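Local coordinates for Spermidine/putrescine ABC transporter, periplasmic binding protein (Treponema pallidum, PDB 2V84), which probably binds polyamines such as spermidine and putrescine as the periplasmic receptor lipoprotein of an ABC transporter, at residues A[283-288]-A[294-299]; A[123-128]-A[278-283]; A[33-38]-A[254-259]; A[129-134]-A[315-320]. All coordinates share one frame; numbering follows the deposited sequence. Where two conformers were deposited one is given.

How the contacts relate
From the N terminus, the loop 33-38 comes first, and contact 3 closes when it meets strand 254-260. Residues 123-128, which lead into strand 125-137, and 129-134, farther along it, open contacts 2 and 4. Because 254-259 precedes 278-283, and 278-283 precedes 315-320, contacts 2, 3 and 4 all cross one another. Contact 1 is local: it starts after contacts 2 and 3, joins helix 282-292 to the loop that follows it, and falls within the span of contact 4. Contacts 2, 3 and 4 reach one sheet, in which 125-137 and 254-260 are antiparallel neighbours. Together they tie an N-terminal loop, the junction of helices 269-279 and 282-292 and a late loop to this central strand pair.

Contact 1 (A[283-288]-A[294-299]); sequences AHYAEF and FPSTIH
Phe294 points the edge of its ring at the face of Phe288, in an offset edge-to-face pair with centroids 5.7 Å apart and planes at 65°; Phe294 CE2 and Phe288 CZ are the nearest atoms. The Phe294 ring also stacks on Tyr128. Ser296 is the centre of an inverse gamma turn; its OG lies near the plane of the Tyr285 ring, loosely in contact at the edge, and donates a 2.7 Å hydrogen bond to His299 O. The loop after helix 282-292 doubles back along it, in a fold consistent with type 2 periplasmic-binding proteins. Thr297 OG1 is hydrogen-bonded to Leu129 O of strand 125-137 and accepts from a water at 2.9 Å. The same water donates to Tyr285 OH at 2.8 Å and accepts from Ile298 N at 3.0 Å, bridging helix and loop. Tyr285 OH is also hydrogen-bonded to Tyr127 O. Ile298 places CG1 between its backbone N and carbonyl carbon (chi1 74°), across the end of Tyr285, and CG1 and CD1 each come to 3.2 Å from Tyr285 OH. His299 lies alongside Tyr285 with the ring planes at 13° but slid apart, centroids 4.9 Å, its CB packing 3.6 Å from Tyr285 CD2. Bonds from His299 NE2 to Leu280 O and from Glu301 N to His299 ND1 fix the imidazole's rotation.

Contact 2 (A[123-128]-A[278-283]); sequences YSVPYY and FFLEPA
One face of the Tyr127 ring receives Phe279, whose CE2 stands 3.7 Å above the Tyr127 plane, over its centre; in turn, Tyr127 CE2 lies over one face of Phe279. The pair is an offset stack, with centroids 4.5 Å apart and planes tilted by 29°. Its closest atoms are Tyr127 CZ and Phe279 CZ, at 3.4 Å. Tyr127 belongs to a classic beta bulge, in which it and Tyr128 both face Asp258 of strand 254-260. The rings of Phe260 and Tyr35 also meet Tyr127, while Phe288 meets Phe279, making a buried aromatic cluster where the sheet, the loop 33-38 and the helices meet. Tyr127 extends its CG anti to the backbone N (chi1 -174°), which carries the ring off the strand to the helix end; its hydroxyl is hydrogen-bonded to Thr36 OG1. Phe279 closes helix 269-279; Glu281 N bonds to Phe278 O at 3.0 Å, and Glu281 is the N-cap of helix 282-292. Leu280, between the helices, spreads both methyls toward the strand. Its CD1 packs on Val125 CG1 at 3.9 Å, and its CD2 lies 4.2 Å from Pro126 O, a buried carbonyl oxygen with no hydrogen-bond partner in the model.

Contact 3 (A[33-38]-A[254-259]); sequences TYYTPT and PVYVDS
Tyr35 reaches Asp258 through its hydroxyl: OH donates a 2.8 Å hydrogen bond to Asp258 OD2, using the anti lone pair of that oxygen, the one directed away from OD1. The ring and the carboxylate stand nearly perpendicular, their planes 83° apart. Tyr35 gets there by setting CG opposite the backbone N (chi1 -155°), which sends the ring out from its loop toward the strand, and a chi2 of 21° then turns the ring so that Tyr35 CE2 also approaches Asp258 OD2, at 3.3 Å. Tyr256, two residues earlier on the same side of the strand, holds CG between N and the carbonyl carbon, and its CE1 comes 4.2 Å from Tyr35 OH. Asp258 OD2 has a second partner, N4 of a bound MES molecule, probably from the crystallisation liquor. An amine nitrogen on a buried carboxylate is consistent with the way a polyamine might be held in this cleft, and Tyr256 lies about 5 Å, side chain to side chain, from Glu168, a predicted spermidine-binding residue. The loop carrying Tyr35 links strand 26-32 to helix 38-48, its Pro37 packs on Phe288 of helix 282-292, and strand 254-260 runs between strands 125-137 and 321-322.

Contact 4 (A[129-134]-A[315-320]); sequences LGAAGI and HDLERG
Leu317 lies against Leu129, Gly130 and Ala131, packing a loop onto strand 125-137, the long central strand of the mixed sheet in this type 2 periplasmic-binding fold. The backbones come close, with Gly130 CA 6.8 Å from Leu317 CA. Starting at the base, Leu317 CB meets Leu129 CD2 at 4.0 Å, as the two side chains run antiparallel, side by side. From CG the branches diverge. CD1 packs on Thr297, earlier in the same connection between helix 282-292 and strand 321-322, whereas CD2 runs to the strand, 3.3 Å from Gly130 C and 3.3 Å from Ala131 CB. The latter is shorter than normal van der Waals contact between carbons, and a chi2 of 138°, well away from a staggered value, accompanies this tight fit. At Gly130 the methyl rests on the backbone itself, at C. Val255 of strand 254-260 adds to the same apolar patch, touching Leu129, Ala131 and Leu317. Strand 321-322, which follows, pairs in parallel with 254-260. Across the bend that presents Leu317, His315 ND1 donates to Glu318 OE2 at 2.8 Å with an N-H...O angle of 152°, approaching from 38° out of the carboxylate plane.

Contact 1 (A[283-288]-A[294-299])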
loop_
_atom_site.group_PDB
_atom_site.type_symbol
_atom_site.label_atom_id
_atom_site.label_comp_id
_atom_site.label_asym_id
_atom_site.label_seq_id
_atom_site.Cartn_x
_atom_site.Cartn_y
_atom_site.Cartn_z
ATOM N N ALA A 283 10.123 18.399 -5.890
ATOM C CA ALA A 283 10.922 18.403 -4.664
ATOM C C ALA A 283 10.141 17.920 -3.452
ATOM O O ALA A 283 10.703 17.260 -2.564
ATOM C CB ALA A 283 11.505 19.791 -4.402
ATOM N N HIS A 284 8.848 18.242 -3.430
ATOM C CA HIS A 284 7.960 17.886 -2.329
ATOM C C HIS A 284 7.509 16.434 -2.400
ATOM O O HIS A 284 7.296 15.796 -1.366
ATOM C CB HIS A 284 6.763 18.831 -2.303
ATOM C CG HIS A 284 7.128 20.239 -1.950
ATOM N ND1 HIS A 284 7.552 21.157 -2.889
ATOM C CD2 HIS A 284 7.161 20.879 -0.759
ATOM C CE1 HIS A 284 7.810 22.306 -2.292
ATOM N NE2 HIS A 284 7.573 22.166 -1.000
ATOM N N TYR A 285 7.360 15.925 -3.622
ATOM C CA TYR A 285 7.137 14.498 -3.839
ATOM C C TYR A 285 8.384 13.691 -3.495
ATOM O O TYR A 285 8.295 12.646 -2.844
ATOM C CB TYR A 285 6.668 14.176 -5.257
ATOM C CG TYR A 285 6.034 12.803 -5.278
ATOM C CD1 TYR A 285 4.761 12.601 -4.747
ATOM C CD2 TYR A 285 6.718 11.710 -5.787
ATOM C CE1 TYR A 285 4.175 11.358 -4.739
ATOM C CE2 TYR A 285 6.147 10.445 -5.778
ATOM C CZ TYR A 285 4.883 10.275 -5.242
ATOM O OH TYR A 285 4.302 9.027 -5.223
ATOM N N ALA A 286 9.547 14.194 -3.894
ATOM C CA ALA A 286 10.803 13.537 -3.550
ATOM C C ALA A 286 11.016 13.493 -2.039
ATOM O O ALA A 286 11.480 12.489 -1.523
ATOM C CB ALA A 286 11.956 14.189 -4.233
ATOM N N GLU A 287 10.661 14.568 -1.332
ATOM C CA GLU A 287 10.725 14.568 0.136
ATOM C C GLU A 287 9.796 13.520 0.757
ATOM O O GLU A 287 10.135 12.900 1.778
ATOM C CB GLU A 287 10.454 15.973 0.707
ATOM C CG GLU A 287 10.301 16.032 2.234
ATOM C CD GLU A 287 10.015 17.433 2.747
ATOM O OE1 GLU A 287 10.495 18.393 2.128
ATOM O OE2 GLU A 287 9.318 17.584 3.772
ATOM N N PHE A 288 8.633 13.316 0.135
ATOM C CA PHE A 288 7.716 12.251 0.523
ATOM C C PHE A 288 8.371 10.876 0.355
ATOM O O PHE A 288 8.357 10.060 1.280
ATOM C CB PHE A 288 6.414 12.330 -0.285
ATOM C CG PHE A 288 5.611 11.045 -0.275
ATOM C CD1 PHE A 288 5.053 10.551 0.906
ATOM C CD2 PHE A 288 5.417 10.329 -1.451
ATOM C CE1 PHE A 288 4.334 9.374 0.917
ATOM C CE2 PHE A 288 4.686 9.137 -1.447
ATOM C CZ PHE A 288 4.147 8.662 -0.260
ATOM N N PHE A 294 11.142 5.099 -0.541
ATOM C CA PHE A 294 10.365 4.714 -1.702
ATOM C C PHE A 294 11.061 5.119 -2.995
ATOM O O PHE A 294 11.738 6.154 -3.035
ATOM C CB PHE A 294 9.048 5.466 -1.674
ATOM C CG PHE A 294 8.082 5.028 -0.622
ATOM C CD1 PHE A 294 8.115 3.746 -0.072
ATOM C CD2 PHE A 294 7.042 5.888 -0.260
ATOM C CE1 PHE A 294 7.148 3.354 0.859
ATOM C CE2 PHE A 294 6.070 5.501 0.645
ATOM C CZ PHE A 294 6.119 4.254 1.215
ATOM N N PRO A 295 10.915 4.306 -4.056
ATOM C CA PRO A 295 11.347 4.732 -5.385
ATOM C C PRO A 295 10.262 5.575 -6.023
ATOM O O PRO A 295 9.120 5.552 -5.572
ATOM C CB PRO A 295 11.486 3.410 -6.136
ATOM C CG PRO A 295 10.397 2.554 -5.529
ATOM C CD PRO A 295 10.364 2.929 -4.075
ATOM N N SER A 296 10.609 6.322 -7.062
ATOM C CA SER A 296 9.630 7.166 -7.708
ATOM C C SER A 296 8.822 6.346 -8.713
ATOM O O SER A 296 9.013 6.454 -9.919
ATOM C CB SER A 296 10.302 8.378 -8.379
ATOM O OG SER A 296 9.348 9.368 -8.743
ATOM N N THR A 297 7.908 5.532 -8.203
ATOM C CA THR A 297 7.055 4.683 -9.046
ATOM C C THR A 297 6.049 5.436 -9.915
ATOM O O THR A 297 5.711 4.968 -10.995
ATOM C CB THR A 297 6.307 3.640 -8.201
ATOM O OG1 THR A 297 5.667 4.301 -7.104
ATOM C CG2 THR A 297 7.288 2.627 -7.655
ATOM N N ILE A 298 5.571 6.605 -9.459
ATOM C CA ILE A 298 4.491 7.291 -10.190
ATOM C C ILE A 298 4.885 8.617 -10.824
ATOM O O ILE A 298 4.140 9.159 -11.643
ATOM C CB ILE A 298 3.207 7.558 -9.309
ATOM C CG1 ILE A 298 3.432 8.694 -8.297
ATOM C CG2 ILE A 298 2.719 6.282 -8.635
ATOM C CD1 ILE A 298 2.163 9.185 -7.640
ATOM N N HIS A 299 6.043 9.139 -10.442
ATOM C CA HIS A 299 6.366 10.550 -10.678
ATOM C C HIS A 299 7.571 10.643 -11.585
ATOM O O HIS A 299 8.649 10.102 -11.265
ATOM C CB HIS A 299 6.654 11.239 -9.335
ATOM C CG HIS A 299 6.551 12.735 -9.370
ATOM N ND1 HIS A 299 7.509 13.541 -9.954
ATOM C CD2 HIS A 299 5.622 13.578 -8.850
ATOM C CE1 HIS A 299 7.168 14.807 -9.806
ATOM N NE2 HIS A 299 6.027 14.857 -9.141
HETATM O O HOH W 1 5.903 7.187 -6.572
#

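Contact 2 (A[123-128]-A[278-283])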
loop_
_atom_site.group_PDB
_atom_site.type_symbol
_atom_site.label_atom_id
_atom_site.label_comp_id
_atom_site.label_asym_id
_atom_site.label_seq_id
_atom_site.Cartn_x
_atom_site.Cartn_y
_atom_site.Cartn_z
ATOM N N TYR A 123 -11.863 10.981 -10.401
ATOM C CA TYR A 123 -12.314 10.905 -9.023
ATOM C C TYR A 123 -11.125 10.656 -8.122
ATOM O O TYR A 123 -11.278 10.545 -6.910
ATOM C CB TYR A 123 -13.322 9.779 -8.838
ATOM C CG TYR A 123 -14.696 10.072 -9.427
ATOM C CD1 TYR A 123 -15.657 10.724 -8.679
ATOM C CD2 TYR A 123 -15.019 9.677 -10.727
ATOM C CE1 TYR A 123 -16.923 10.983 -9.214
ATOM C CE2 TYR A 123 -16.280 9.944 -11.282
ATOM C CZ TYR A 123 -17.225 10.591 -10.517
ATOM O OH TYR A 123 -18.486 10.849 -11.024
ATOM N N SER A 124 -9.936 10.532 -8.707
ATOM C CA SER A 124 -8.752 10.137 -7.907
ATOM C C SER A 124 -7.475 10.620 -8.552
ATOM O O SER A 124 -7.408 10.717 -9.764
ATOM C CB SER A 124 -8.692 8.606 -7.751
ATOM O OG SER A 124 -8.440 7.945 -8.998
ATOM N N VAL A 125 -6.447 10.891 -7.753
ATOM C CA VAL A 125 -5.132 11.197 -8.322
ATOM C C VAL A 125 -4.119 10.341 -7.604
ATOM O O VAL A 125 -4.125 10.331 -6.405
ATOM C CB VAL A 125 -4.735 12.684 -8.105
ATOM C CG1 VAL A 125 -3.281 12.941 -8.602
ATOM C CG2 VAL A 125 -5.724 13.633 -8.841
ATOM N N PRO A 126 -3.267 9.587 -8.325
ATOM C CA PRO A 126 -2.319 8.722 -7.605
ATOM C C PRO A 126 -1.447 9.416 -6.566
ATOM O O PRO A 126 -0.928 10.507 -6.813
ATOM C CB PRO A 126 -1.422 8.173 -8.728
ATOM C CG PRO A 126 -2.314 8.168 -9.905
ATOM C CD PRO A 126 -3.184 9.389 -9.781
ATOM N N TYR A 127 -1.264 8.745 -5.428
ATOM C CA TYR A 127 -0.482 9.234 -4.305
ATOM C C TYR A 127 0.835 8.443 -4.235
ATOM O O TYR A 127 1.919 9.020 -4.105
ATOM C CB TYR A 127 -1.328 9.010 -3.044
ATOM C CG TYR A 127 -0.787 9.566 -1.771
ATOM C CD1 TYR A 127 0.251 8.931 -1.093
ATOM C CD2 TYR A 127 -1.355 10.704 -1.206
ATOM C CE1 TYR A 127 0.726 9.431 0.081
ATOM C CE2 TYR A 127 -0.868 11.223 -0.014
ATOM C CZ TYR A 127 0.163 10.589 0.618
ATOM O OH TYR A 127 0.644 11.084 1.821
ATOM N N TYR A 128 0.743 7.119 -4.335
ATOM C CA TYR A 128 1.932 6.279 -4.303
ATOM C C TYR A 128 1.566 4.892 -4.788
ATOM O O TYR A 128 0.443 4.475 -4.622
ATOM C CB TYR A 128 2.614 6.263 -2.883
ATOM C CG TYR A 128 3.856 5.405 -2.904
ATOM C CD1 TYR A 128 4.959 5.782 -3.666
ATOM C CD2 TYR A 128 3.902 4.188 -2.219
ATOM C CE1 TYR A 128 6.084 4.975 -3.749
ATOM C CE2 TYR A 128 5.026 3.374 -2.310
ATOM C CZ TYR A 128 6.096 3.772 -3.075
ATOM O OH TYR A 128 7.203 2.966 -3.139
ATOM N N PHE A 278 0.389 20.569 -4.611
ATOM C CA PHE A 278 1.590 20.801 -3.792
ATOM C C PHE A 278 2.384 19.493 -3.602
ATOM O O PHE A 278 3.605 19.447 -3.766
ATOM C CB PHE A 278 1.151 21.391 -2.440
ATOM C CG PHE A 278 2.247 21.492 -1.406
ATOM C CD1 PHE A 278 2.512 20.424 -0.535
ATOM C CD2 PHE A 278 2.959 22.679 -1.243
ATOM C CE1 PHE A 278 3.517 20.531 0.454
ATOM C CE2 PHE A 278 3.961 22.796 -0.254
ATOM C CZ PHE A 278 4.232 21.723 0.588
ATOM N N PHE A 279 1.673 18.430 -3.280
ATOM C CA PHE A 279 2.295 17.133 -2.982
ATOM C C PHE A 279 3.036 16.586 -4.201
ATOM O O PHE A 279 4.085 15.941 -4.081
ATOM C CB PHE A 279 1.195 16.182 -2.518
ATOM C CG PHE A 279 1.693 14.927 -1.885
ATOM C CD1 PHE A 279 2.096 14.913 -0.545
ATOM C CD2 PHE A 279 1.721 13.743 -2.618
ATOM C CE1 PHE A 279 2.550 13.720 0.046
ATOM C CE2 PHE A 279 2.156 12.547 -2.031
ATOM C CZ PHE A 279 2.580 12.549 -0.696
ATOM N N LEU A 280 2.484 16.870 -5.382
ATOM C CA LEU A 280 3.075 16.435 -6.648
ATOM C C LEU A 280 4.144 17.383 -7.218
ATOM O O LEU A 280 4.664 17.126 -8.300
ATOM C CB LEU A 280 1.998 16.188 -7.705
ATOM C CG LEU A 280 1.045 15.002 -7.460
ATOM C CD1 LEU A 280 -0.006 14.970 -8.561
ATOM C CD2 LEU A 280 1.770 13.676 -7.352
ATOM N N GLU A 281 4.454 18.466 -6.508
ATOM C CA GLU A 281 5.634 19.266 -6.837
ATOM C C GLU A 281 6.859 18.366 -6.661
ATOM O O GLU A 281 6.965 17.703 -5.643
ATOM C CB GLU A 281 5.730 20.487 -5.926
ATOM C CG GLU A 281 6.425 21.679 -6.556
ATOM C CD GLU A 281 5.643 22.313 -7.698
ATOM O OE1 GLU A 281 4.567 22.925 -7.436
ATOM O OE2 GLU A 281 6.132 22.234 -8.856
ATOM N N PRO A 282 7.764 18.325 -7.659
ATOM C CA PRO A 282 8.893 17.379 -7.731
ATOM C C PRO A 282 9.737 17.256 -6.467
ATOM O O PRO A 282 10.039 16.136 -6.039
ATOM C CB PRO A 282 9.732 17.953 -8.870
ATOM C CG PRO A 282 8.710 18.547 -9.767
ATOM C CD PRO A 282 7.745 19.204 -8.841
ATOM N N ALA A 283 10.123 18.399 -5.890
ATOM C CA ALA A 283 10.922 18.403 -4.664
ATOM C C ALA A 283 10.141 17.920 -3.452
ATOM O O ALA A 283 10.703 17.260 -2.564
ATOM C CB ALA A 283 11.505 19.791 -4.402
#

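Contact 3 (A[33-38]-A[254-259])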
loop_
_atom_site.group_PDB
_atom_site.type_symbol
_atom_site.label_atom_id
_atom_site.label_comp_id
_atom_site.label_asym_id
_atom_site.label_seq_id
_atom_site.Cartn_x
_atom_site.Cartn_y
_atom_site.Cartn_z
ATOM N N THR A 33 -1.739 6.927 9.239
ATOM C CA THR A 33 -0.813 7.527 10.182
ATOM C C THR A 33 0.547 7.630 9.535
ATOM O O THR A 33 1.030 6.668 8.932
ATOM C CB THR A 33 -0.730 6.703 11.515
ATOM O OG1 THR A 33 -2.021 6.154 11.836
ATOM C CG2 THR A 33 -0.259 7.590 12.666
ATOM N N TYR A 34 1.140 8.814 9.631
ATOM C CA TYR A 34 2.492 9.109 9.134
ATOM C C TYR A 34 2.644 9.191 7.612
ATOM O O TYR A 34 3.681 9.622 7.136
ATOM C CB TYR A 34 3.561 8.152 9.729
ATOM C CG TYR A 34 3.413 7.867 11.223
ATOM C CD1 TYR A 34 3.366 8.909 12.156
ATOM C CD2 TYR A 34 3.335 6.552 11.699
ATOM C CE1 TYR A 34 3.223 8.654 13.529
ATOM C CE2 TYR A 34 3.194 6.287 13.077
ATOM C CZ TYR A 34 3.141 7.349 13.980
ATOM O OH TYR A 34 3.008 7.110 15.336
ATOM N N TYR A 35 1.616 8.789 6.862
ATOM C CA TYR A 35 1.703 8.651 5.382
ATOM C C TYR A 35 1.942 9.968 4.623
ATOM O O TYR A 35 2.721 10.016 3.658
ATOM C CB TYR A 35 0.462 7.938 4.850
ATOM C CG TYR A 35 0.646 7.226 3.532
ATOM C CD1 TYR A 35 1.913 6.866 3.073
ATOM C CD2 TYR A 35 -0.460 6.906 2.756
ATOM C CE1 TYR A 35 2.070 6.196 1.847
ATOM C CE2 TYR A 35 -0.328 6.255 1.547
ATOM C CZ TYR A 35 0.927 5.900 1.091
ATOM O OH TYR A 35 1.030 5.217 -0.090
ATOM N N THR A 36 1.303 11.039 5.085
ATOM C CA THR A 36 1.710 12.390 4.714
ATOM C C THR A 36 2.744 12.935 5.731
ATOM O O THR A 36 2.391 13.224 6.880
ATOM C CB THR A 36 0.502 13.345 4.597
ATOM O OG1 THR A 36 -0.551 12.719 3.854
ATOM C CG2 THR A 36 0.914 14.605 3.894
ATOM N N PRO A 37 4.024 13.056 5.316
ATOM C CA PRO A 37 5.093 13.513 6.208
ATOM C C PRO A 37 4.798 14.902 6.778
ATOM O O PRO A 37 4.640 15.867 6.007
ATOM C CB PRO A 37 6.309 13.590 5.282
ATOM C CG PRO A 37 6.005 12.644 4.178
ATOM C CD PRO A 37 4.536 12.776 3.962
ATOM N N THR A 38 4.736 15.002 8.109
ATOM C CA THR A 38 4.400 16.262 8.784
ATOM C C THR A 38 5.229 17.425 8.254
ATOM O O THR A 38 4.753 18.559 8.232
ATOM C CB THR A 38 4.582 16.188 10.317
ATOM O OG1 THR A 38 5.862 15.627 10.607
ATOM C CG2 THR A 38 3.496 15.339 10.966
ATOM N N PRO A 254 1.066 -9.284 -5.530
ATOM C CA PRO A 254 0.163 -8.151 -5.357
ATOM C C PRO A 254 0.877 -6.807 -5.170
ATOM O O PRO A 254 1.833 -6.675 -4.383
ATOM C CB PRO A 254 -0.654 -8.493 -4.109
ATOM C CG PRO A 254 -0.213 -9.815 -3.630
ATOM C CD PRO A 254 0.937 -10.303 -4.471
ATOM N N VAL A 255 0.366 -5.806 -5.882
ATOM C CA VAL A 255 0.868 -4.440 -5.877
ATOM C C VAL A 255 -0.307 -3.528 -5.447
ATOM O O VAL A 255 -1.459 -3.859 -5.673
ATOM C CB VAL A 255 1.443 -4.076 -7.296
ATOM C CG1 VAL A 255 1.846 -2.621 -7.407
ATOM C CG2 VAL A 255 2.653 -4.954 -7.629
ATOM N N TYR A 256 -0.025 -2.408 -4.785
ATOM C CA TYR A 256 -1.094 -1.466 -4.404
ATOM C C TYR A 256 -0.882 -0.094 -5.024
ATOM O O TYR A 256 0.241 0.291 -5.302
ATOM C CB TYR A 256 -1.244 -1.344 -2.864
ATOM C CG TYR A 256 -0.066 -0.678 -2.195
ATOM C CD1 TYR A 256 0.088 0.724 -2.211
ATOM C CD2 TYR A 256 0.894 -1.435 -1.557
ATOM C CE1 TYR A 256 1.197 1.337 -1.635
ATOM C CE2 TYR A 256 1.985 -0.836 -0.956
ATOM C CZ TYR A 256 2.135 0.541 -0.993
ATOM O OH TYR A 256 3.244 1.112 -0.411
ATOM N N VAL A 257 -1.974 0.626 -5.282
ATOM C CA VAL A 257 -1.887 2.057 -5.577
ATOM C C VAL A 257 -2.841 2.810 -4.639
ATOM O O VAL A 257 -4.014 2.480 -4.551
ATOM C CB VAL A 257 -2.166 2.409 -7.071
ATOM C CG1 VAL A 257 -3.504 1.811 -7.536
ATOM C CG2 VAL A 257 -2.098 3.932 -7.265
ATOM N N ASP A 258 -2.288 3.780 -3.914
ATOM C CA ASP A 258 -3.058 4.711 -3.063
ATOM C C ASP A 258 -3.240 6.039 -3.817
ATOM O O ASP A 258 -2.357 6.413 -4.578
ATOM C CB ASP A 258 -2.268 4.981 -1.784
ATOM C CG ASP A 258 -2.219 3.768 -0.848
ATOM O OD1 ASP A 258 -3.209 3.035 -0.792
ATOM O OD2 ASP A 258 -1.195 3.582 -0.142
ATOM N N SER A 259 -4.363 6.733 -3.607
ATOM C CA SER A 259 -4.750 7.931 -4.390
ATOM C C SER A 259 -5.357 8.973 -3.506
ATOM O O SER A 259 -6.002 8.615 -2.534
ATOM C CB SER A 259 -5.840 7.580 -5.399
ATOM O OG SER A 259 -5.304 6.777 -6.421
#

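Contact 4 (A[129-134]-A[315-320])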
loop_
_atom_site.group_PDB
_atom_site.type_symbol
_atom_site.label_atom_id
_atom_site.label_comp_id
_atom_site.label_asym_id
_atom_site.label_seq_id
_atom_site.Cartn_x
_atom_site.Cartn_y
_atom_site.Cartn_z
ATOM N N LEU A 129 2.505 4.209 -5.429
ATOM C CA LEU A 129 2.324 2.829 -5.882
ATOM C C LEU A 129 3.495 2.043 -5.328
ATOM O O LEU A 129 4.648 2.417 -5.564
ATOM C CB LEU A 129 2.341 2.775 -7.419
ATOM C CG LEU A 129 2.001 1.459 -8.141
ATOM C CD1 LEU A 129 1.503 1.777 -9.511
ATOM C CD2 LEU A 129 3.221 0.514 -8.209
ATOM N N GLY A 130 3.221 0.965 -4.597
ATOM C CA GLY A 130 4.334 0.124 -4.098
ATOM C C GLY A 130 3.828 -1.285 -3.933
ATOM O O GLY A 130 2.802 -1.656 -4.508
ATOM N N ALA A 131 4.546 -2.082 -3.148
ATOM C CA ALA A 131 4.095 -3.446 -2.887
ATOM C C ALA A 131 4.717 -3.907 -1.603
ATOM O O ALA A 131 5.858 -3.532 -1.268
ATOM C CB ALA A 131 4.478 -4.392 -4.032
ATOM N N ALA A 132 3.961 -4.733 -0.886
ATOM C CA ALA A 132 4.502 -5.469 0.253
ATOM C C ALA A 132 5.456 -6.497 -0.302
ATOM O O ALA A 132 5.375 -6.901 -1.461
ATOM C CB ALA A 132 3.389 -6.152 1.038
ATOM N N GLY A 133 6.380 -6.934 0.526
ATOM C CA GLY A 133 7.289 -7.983 0.108
ATOM C C GLY A 133 7.712 -8.781 1.324
ATOM O O GLY A 133 6.948 -8.925 2.281
ATOM N N ILE A 134 8.926 -9.317 1.271
ATOM C CA ILE A 134 9.422 -10.190 2.330
ATOM C C ILE A 134 10.787 -9.693 2.749
ATOM O O ILE A 134 11.623 -9.398 1.897
ATOM C CB ILE A 134 9.559 -11.672 1.813
ATOM C CG1 ILE A 134 8.229 -12.171 1.226
ATOM C CG2 ILE A 134 10.059 -12.610 2.936
ATOM C CD1 ILE A 134 8.367 -13.422 0.348
ATOM N N HIS A 315 11.260 -0.798 -10.868
ATOM C CA HIS A 315 11.241 -1.921 -11.784
ATOM C C HIS A 315 10.795 -3.209 -11.085
ATOM O O HIS A 315 10.403 -4.166 -11.747
ATOM C CB HIS A 315 12.617 -2.109 -12.423
ATOM C CG HIS A 315 13.134 -0.880 -13.105
ATOM N ND1 HIS A 315 12.606 -0.406 -14.289
ATOM C CD2 HIS A 315 14.122 -0.017 -12.764
ATOM C CE1 HIS A 315 13.249 0.690 -14.649
ATOM N NE2 HIS A 315 14.178 0.943 -13.744
ATOM N N ASP A 316 10.860 -3.215 -9.754
ATOM C CA ASP A 316 10.398 -4.349 -8.935
ATOM C C ASP A 316 8.882 -4.453 -8.898
ATOM O O ASP A 316 8.337 -5.442 -8.399
ATOM C CB ASP A 316 10.917 -4.234 -7.497
ATOM C CG ASP A 316 12.407 -4.467 -7.396
ATOM O OD1 ASP A 316 12.974 -5.093 -8.314
ATOM O OD2 ASP A 316 13.014 -4.018 -6.399
ATOM N N LEU A 317 8.200 -3.433 -9.408
ATOM C CA LEU A 317 6.742 -3.400 -9.385
ATOM C C LEU A 317 6.100 -3.710 -10.742
ATOM O O LEU A 317 4.874 -3.755 -10.862
ATOM C CB LEU A 317 6.279 -2.049 -8.849
ATOM C CG LEU A 317 6.727 -1.983 -7.388
ATOM C CD1 LEU A 317 7.278 -0.655 -7.028
ATOM C CD2 LEU A 317 5.592 -2.399 -6.477
ATOM N N GLU A 318 6.937 -3.941 -11.747
ATOM C CA GLU A 318 6.471 -4.113 -13.114
ATOM C C GLU A 318 5.710 -5.428 -13.322
ATOM O O GLU A 318 4.612 -5.439 -13.898
ATOM C CB GLU A 318 7.654 -3.979 -14.081
ATOM C CG GLU A 318 8.255 -2.568 -14.073
ATOM C CD GLU A 318 9.434 -2.395 -15.017
ATOM O OE1 GLU A 318 9.739 -3.339 -15.792
ATOM O OE2 GLU A 318 10.050 -1.299 -14.981
ATOM N N ARG A 319 6.288 -6.522 -12.824
ATOM C CA ARG A 319 5.747 -7.877 -13.009
ATOM C C ARG A 319 4.515 -8.166 -12.153
ATOM O O ARG A 319 3.766 -9.112 -12.427
ATOM C CB ARG A 319 6.814 -8.912 -12.669
ATOM C CG ARG A 319 7.982 -8.911 -13.612
ATOM C CD ARG A 319 8.983 -9.963 -13.231
ATOM N NE ARG A 319 9.928 -10.188 -14.313
ATOM C CZ ARG A 319 10.698 -11.265 -14.431
ATOM N NH1 ARG A 319 10.645 -12.233 -13.522
ATOM N NH2 ARG A 319 11.522 -11.373 -15.466
ATOM N N GLY A 320 4.330 -7.358 -11.114
ATOM C CA GLY A 320 3.274 -7.555 -10.137
ATOM C C GLY A 320 1.906 -7.163 -10.638
ATOM O O GLY A 320 1.791 -6.525 -11.675
#